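Local coordinates for protein beta-galacturonidase (Eisenbergiella tayi, PDB 6NCX) that binds galacturonate and probably cleaves beta-linked uronic acid sugars from glycosides, at residues H8-T13 / D241-D246; G180-S185 / L237-G242. All coordinates share one frame; numbering follows the deposited sequence.

Interaction 1: H8-T13 / D241-D246; sequences HKIRKT and DGAADD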
loop_
_atom_site.group_PDB
_atom_site.type_symbol
_atom_site.label_atom_id
_atom_site.label_comp_id
_atom_site.label_asym_id
_atom_site.label_seq_id
_atom_site.Cartn_x
_atom_site.Cartn_y
_atom_site.Cartn_z
ATOM N N HIS C 8 -30.006 -17.816 32.345
ATOM C CA HIS C 8 -30.596 -17.830 33.675
ATOM C C HIS C 8 -31.755 -16.849 33.749
ATOM O O HIS C 8 -31.674 -15.736 33.228
ATOM C CB HIS C 8 -29.561 -17.479 34.748
ATOM C CG HIS C 8 -28.485 -18.504 34.901
ATOM N ND1 HIS C 8 -28.737 -19.780 35.362
ATOM C CD2 HIS C 8 -27.154 -18.448 34.650
ATOM C CE1 HIS C 8 -27.606 -20.460 35.395
ATOM N NE2 HIS C 8 -26.632 -19.675 34.970
ATOM N N LYS C 9 -32.834 -17.284 34.392
ATOM C CA LYS C 9 -33.889 -16.406 34.869
ATOM C C LYS C 9 -34.054 -16.458 36.379
ATOM O O LYS C 9 -34.403 -15.446 36.991
ATOM C CB LYS C 9 -35.236 -16.764 34.218
ATOM C CG LYS C 9 -35.225 -16.897 32.701
ATOM C CD LYS C 9 -36.632 -17.244 32.201
ATOM C CE LYS C 9 -36.603 -18.198 31.026
ATOM N NZ LYS C 9 -37.104 -17.542 29.786
ATOM N N ILE C 10 -33.796 -17.602 36.999
ATOM C CA ILE C 10 -33.921 -17.712 38.447
ATOM C C ILE C 10 -32.649 -17.258 39.146
ATOM O O ILE C 10 -32.693 -16.450 40.076
ATOM C CB ILE C 10 -34.306 -19.160 38.833
ATOM C CG1 ILE C 10 -35.749 -19.435 38.383
ATOM C CG2 ILE C 10 -34.157 -19.367 40.326
ATOM C CD1 ILE C 10 -36.169 -20.883 38.450
ATOM N N ARG C 11 -31.496 -17.765 38.711
ATOM C CA ARG C 11 -30.239 -17.409 39.357
ATOM C C ARG C 11 -29.922 -15.927 39.144
ATOM O O ARG C 11 -30.058 -15.402 38.033
ATOM C CB ARG C 11 -29.109 -18.279 38.824
ATOM C CG ARG C 11 -27.835 -18.144 39.597
ATOM C CD ARG C 11 -26.722 -18.914 38.918
ATOM N NE ARG C 11 -27.046 -20.330 38.785
ATOM C CZ ARG C 11 -26.214 -21.236 38.290
ATOM N NH1 ARG C 11 -25.013 -20.857 37.882
ATOM N NH2 ARG C 11 -26.578 -22.513 38.203
ATOM N N LYS C 12 -29.522 -15.259 40.228
ATOM C CA LYS C 12 -29.093 -13.865 40.193
ATOM C C LYS C 12 -27.677 -13.785 39.635
ATOM O O LYS C 12 -26.733 -14.314 40.237
ATOM C CB LYS C 12 -29.148 -13.260 41.595
ATOM C CG LYS C 12 -30.510 -13.374 42.253
ATOM C CD LYS C 12 -30.432 -13.277 43.778
ATOM C CE LYS C 12 -29.657 -12.051 44.228
ATOM N NZ LYS C 12 -29.868 -11.803 45.683
ATOM N N THR C 13 -27.528 -13.145 38.477
ATOM C CA THR C 13 -26.236 -13.040 37.812
ATOM C C THR C 13 -26.065 -11.629 37.270
ATOM O O THR C 13 -27.044 -10.937 36.972
ATOM C CB THR C 13 -26.077 -14.052 36.661
ATOM O OG1 THR C 13 -26.837 -13.622 35.530
ATOM C CG2 THR C 13 -26.538 -15.457 37.072
ATOM N N ASP C 241 -37.209 -24.490 49.587
ATOM C CA ASP C 241 -37.310 -23.078 49.239
ATOM C C ASP C 241 -38.366 -22.852 48.165
ATOM O O ASP C 241 -39.263 -22.015 48.318
ATOM C CB ASP C 241 -35.953 -22.566 48.749
ATOM C CG ASP C 241 -35.012 -22.242 49.882
ATOM O OD1 ASP C 241 -35.448 -21.562 50.841
ATOM O OD2 ASP C 241 -33.837 -22.667 49.808
ATOM N N GLY C 242 -38.277 -23.603 47.074
ATOM C CA GLY C 242 -39.110 -23.361 45.915
ATOM C C GLY C 242 -38.297 -23.556 44.657
ATOM O O GLY C 242 -37.369 -24.367 44.647
ATOM N N ALA C 243 -38.635 -22.839 43.587
ATOM C CA ALA C 243 -37.783 -22.815 42.401
ATOM C C ALA C 243 -36.450 -22.154 42.749
ATOM O O ALA C 243 -36.314 -20.931 42.630
ATOM C CB ALA C 243 -38.479 -22.073 41.252
ATOM N N ALA C 244 -35.464 -22.946 43.182
ATOM C CA ALA C 244 -34.268 -22.394 43.820
ATOM C C ALA C 244 -33.200 -21.951 42.832
ATOM O O ALA C 244 -32.461 -21.006 43.119
ATOM C CB ALA C 244 -33.642 -23.412 44.775
ATOM N N ASP C 245 -33.091 -22.622 41.693
ATOM C CA ASP C 245 -32.021 -22.366 40.746
ATOM C C ASP C 245 -32.502 -22.761 39.354
ATOM O O ASP C 245 -33.546 -23.396 39.193
ATOM C CB ASP C 245 -30.755 -23.127 41.152
ATOM C CG ASP C 245 -29.565 -22.748 40.312
ATOM O OD1 ASP C 245 -29.262 -21.535 40.244
ATOM O OD2 ASP C 245 -28.956 -23.667 39.708
ATOM N N ASP C 246 -31.739 -22.367 38.337
ATOM C CA ASP C 246 -32.029 -22.813 36.987
ATOM C C ASP C 246 -30.754 -22.826 36.168
ATOM O O ASP C 246 -29.725 -22.262 36.553
ATOM C CB ASP C 246 -33.083 -21.937 36.302
ATOM C CG ASP C 246 -32.573 -20.537 35.967
ATOM O OD1 ASP C 246 -31.617 -20.052 36.617
ATOM O OD2 ASP C 246 -33.160 -19.905 35.060
#
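Asp246 pushes its carboxylate into the bend of residues 8-11, where it collects four N-H donors. Its CB lies against the aliphatic end of Ile10, 3.9 Å from CD1. With chi1 at 70°, CG stands between the backbone N and the carbonyl carbon, where it lies beside CB and the backbone N of Ile10, and this rotation turns both oxygens toward the bend. OD1 is held from opposite faces of the carboxylate plane, by Arg11 N at 3.1 Å and by His8 ND1 at 3.2 Å; the imidazole donates close to its own plane, which is turned 50° from that of the carboxylate. OD2 takes the amide of Lys9 on its syn lone pair (N to OD2 2.7 Å, almost straight), while Ile10 N reaches it from above the plane at 3.1 Å. Aspartate suits this place because a short, two-oxygen acid can satisfy several consecutive amides. Cut back to an alanine, this position would probably leave the amides of Lys9, Ile10 and Arg11 without their acceptor and take from His8 ND1 its carboxylate partner.

One residue earlier, Asp245 receives Arg11 in a side-on salt bridge: NE meets OD1 at 2.9 Å and NH2 meets OD2 at 3.0 Å, both on syn lone pairs, the two flat groups only 16° from coplanar. CE1 of His8 lies over one face of this guanidinium. Ile10, apolar and branched, fills the flank, its CD1 3.8 Å from CB of Ala243.

Outside the contact, Leu152 N binds Asp245 OD2, Leu152 O takes Arg11 NH2, and Glu145 pairs with Arg11 NH1. The contact thus joins the loop leading into strand 12-15, next to strand 142-146, to edge strand 244-251 of the immunoglobulin-like sandwich, beside strand 231-239.

Interaction 2: G180-S185 / L237-G242; sequences GRLDGS and LRTADG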
loop_
_atom_site.group_PDB
_atom_site.type_symbol
_atom_site.label_atom_id
_atom_site.label_comp_id
_atom_site.label_asym_id
_atom_site.label_seq_id
_atom_site.Cartn_x
_atom_site.Cartn_y
_atom_site.Cartn_z
ATOM N N GLY C 180 -25.410 -29.640 54.930
ATOM C CA GLY C 180 -26.466 -30.596 55.164
ATOM C C GLY C 180 -26.931 -31.315 53.910
ATOM O O GLY C 180 -26.680 -30.885 52.787
ATOM N N ARG C 181 -27.634 -32.428 54.129
ATOM C CA ARG C 181 -28.207 -33.187 53.026
ATOM C C ARG C 181 -29.246 -32.350 52.299
ATOM O O ARG C 181 -30.012 -31.600 52.911
ATOM C CB ARG C 181 -28.851 -34.482 53.526
ATOM C CG ARG C 181 -29.077 -35.509 52.426
ATOM C CD ARG C 181 -29.950 -36.679 52.881
ATOM N NE ARG C 181 -31.334 -36.267 53.105
ATOM C CZ ARG C 181 -31.935 -36.247 54.297
ATOM N NH1 ARG C 181 -31.282 -36.643 55.389
ATOM N NH2 ARG C 181 -33.200 -35.840 54.399
ATOM N N LEU C 182 -29.271 -32.483 50.981
ATOM C CA LEU C 182 -30.204 -31.754 50.138
ATOM C C LEU C 182 -31.171 -32.729 49.486
ATOM O O LEU C 182 -30.748 -33.747 48.921
ATOM C CB LEU C 182 -29.465 -30.961 49.065
ATOM C CG LEU C 182 -30.346 -29.914 48.387
ATOM C CD1 LEU C 182 -30.156 -28.553 49.058
ATOM C CD2 LEU C 182 -30.050 -29.865 46.899
ATOM N N ASP C 183 -32.463 -32.414 49.570
ATOM C CA ASP C 183 -33.519 -33.138 48.878
ATOM C C ASP C 183 -34.236 -32.179 47.944
ATOM O O ASP C 183 -34.642 -31.094 48.369
ATOM C CB ASP C 183 -34.518 -33.722 49.869
ATOM C CG ASP C 183 -33.865 -34.600 50.870
ATOM O OD1 ASP C 183 -33.491 -35.725 50.503
ATOM O OD2 ASP C 183 -33.688 -34.149 52.016
ATOM N N GLY C 184 -34.401 -32.573 46.687
ATOM C CA GLY C 184 -35.092 -31.714 45.748
ATOM C C GLY C 184 -35.355 -32.419 44.441
ATOM O O GLY C 184 -35.210 -33.638 44.331
ATOM N N SER C 185 -35.715 -31.612 43.439
ATOM C CA SER C 185 -36.104 -32.075 42.116
ATOM C C SER C 185 -35.502 -31.177 41.041
ATOM O O SER C 185 -35.382 -29.966 41.223
ATOM C CB SER C 185 -37.622 -32.068 41.964
ATOM O OG SER C 185 -38.099 -33.352 41.634
ATOM N N LEU C 237 -33.976 -26.405 39.511
ATOM C CA LEU C 237 -33.832 -27.048 40.814
ATOM C C LEU C 237 -34.953 -26.567 41.734
ATOM O O LEU C 237 -35.041 -25.371 42.029
ATOM C CB LEU C 237 -32.466 -26.722 41.411
ATOM C CG LEU C 237 -32.067 -27.355 42.734
ATOM C CD1 LEU C 237 -32.036 -28.872 42.631
ATOM C CD2 LEU C 237 -30.701 -26.831 43.140
ATOM N N ARG C 238 -35.823 -27.485 42.164
ATOM C CA ARG C 238 -36.871 -27.183 43.134
ATOM C C ARG C 238 -36.564 -27.868 44.459
ATOM O O ARG C 238 -36.303 -29.078 44.501
ATOM C CB ARG C 238 -38.240 -27.598 42.605
ATOM C CG ARG C 238 -38.650 -26.753 41.419
ATOM C CD ARG C 238 -39.906 -27.252 40.763
ATOM N NE ARG C 238 -41.074 -27.134 41.634
ATOM C CZ ARG C 238 -41.810 -26.033 41.755
ATOM N NH1 ARG C 238 -41.502 -24.936 41.078
ATOM N NH2 ARG C 238 -42.857 -26.025 42.560
ATOM N N THR C 239 -36.551 -27.081 45.530
ATOM C CA THR C 239 -36.296 -27.540 46.887
ATOM C C THR C 239 -37.335 -26.923 47.823
ATOM O O THR C 239 -38.228 -26.182 47.400
ATOM C CB THR C 239 -34.880 -27.165 47.346
ATOM O OG1 THR C 239 -34.761 -25.739 47.347
ATOM C CG2 THR C 239 -33.818 -27.739 46.404
ATOM N N ALA C 240 -37.201 -27.223 49.119
ATOM C CA ALA C 240 -38.122 -26.687 50.113
ATOM C C ALA C 240 -38.281 -25.185 49.968
ATOM O O ALA C 240 -39.369 -24.652 50.197
ATOM C CB ALA C 240 -37.638 -27.036 51.523
ATOM N N ASP C 241 -37.209 -24.490 49.587
ATOM C CA ASP C 241 -37.310 -23.078 49.239
ATOM C C ASP C 241 -38.366 -22.852 48.165
ATOM O O ASP C 241 -39.263 -22.015 48.318
ATOM C CB ASP C 241 -35.953 -22.566 48.749
ATOM C CG ASP C 241 -35.012 -22.242 49.882
ATOM O OD1 ASP C 241 -35.448 -21.562 50.841
ATOM O OD2 ASP C 241 -33.837 -22.667 49.808
ATOM N N GLY C 242 -38.277 -23.603 47.074
ATOM C CA GLY C 242 -39.110 -23.361 45.915
ATOM C C GLY C 242 -38.297 -23.556 44.657
ATOM O O GLY C 242 -37.369 -24.367 44.647
HETATM O O HOH W 1 -35.439 -29.269 49.925
#
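Two backbone hydrogen bonds link Ser185 with Arg238, an antiparallel hydrogen-bonded pair: Ser185 N gives to Arg238 O at 2.8 Å, and Arg238 N returns to Ser185 O at 2.7 Å. Ser185 O also receives a CA-H...O contact from Leu237, with its CA 3.3 Å away. The short segments cross with their directions 124° apart. One water bridges them, donating to Asp183 O (2.5 Å) and accepting from Ala240 N (2.8 Å).

Packing is sparse. Gly184 brings its CA within 3.2 Å of Arg238 O; a beta carbon at this point would collide with that oxygen and with Thr239 CG2, which explains the glycine. In Thr239, chi1 of 62° sets OG1 between the backbone N and the carbonyl carbon and CG2 beside the backbone N, so this methyl covers Asp183 O at 4.0 Å and approaches Leu182 CD2. Leu237 CD1 lies beside Ser185 O. Arg238 turns its long chain away, as fits a charged surface residue.

Thr239 N bonds to Gly242 O at 3.0 Å, closing the tight turn through Ala240 and Asp241.

Strand 182-190 here lies between strands 193-202 and 231-239, while strand 244-251 continues the sheet beyond Leu237.

The two interactions share Asp241 and Gly242, the turn that carries strand 231-239 into strand 244-251, and their centres are 12 Å apart. Leu237 connects them: its O lies 2.7 Å from Ala244 N and its N 3.1 Å from Asp245 O, both probable hydrogen bonds, at a classic beta bulge where Ala244 and Asp245 both face Leu237. Interaction 2 therefore pairs strands inside the sheet of the immunoglobulin-like sandwich, whereas interaction 1 uses the outer strand of that same sheet to bind the N-terminal part of the chain. Both lie away from the residues that hold galacturonate, and neither takes part in that site.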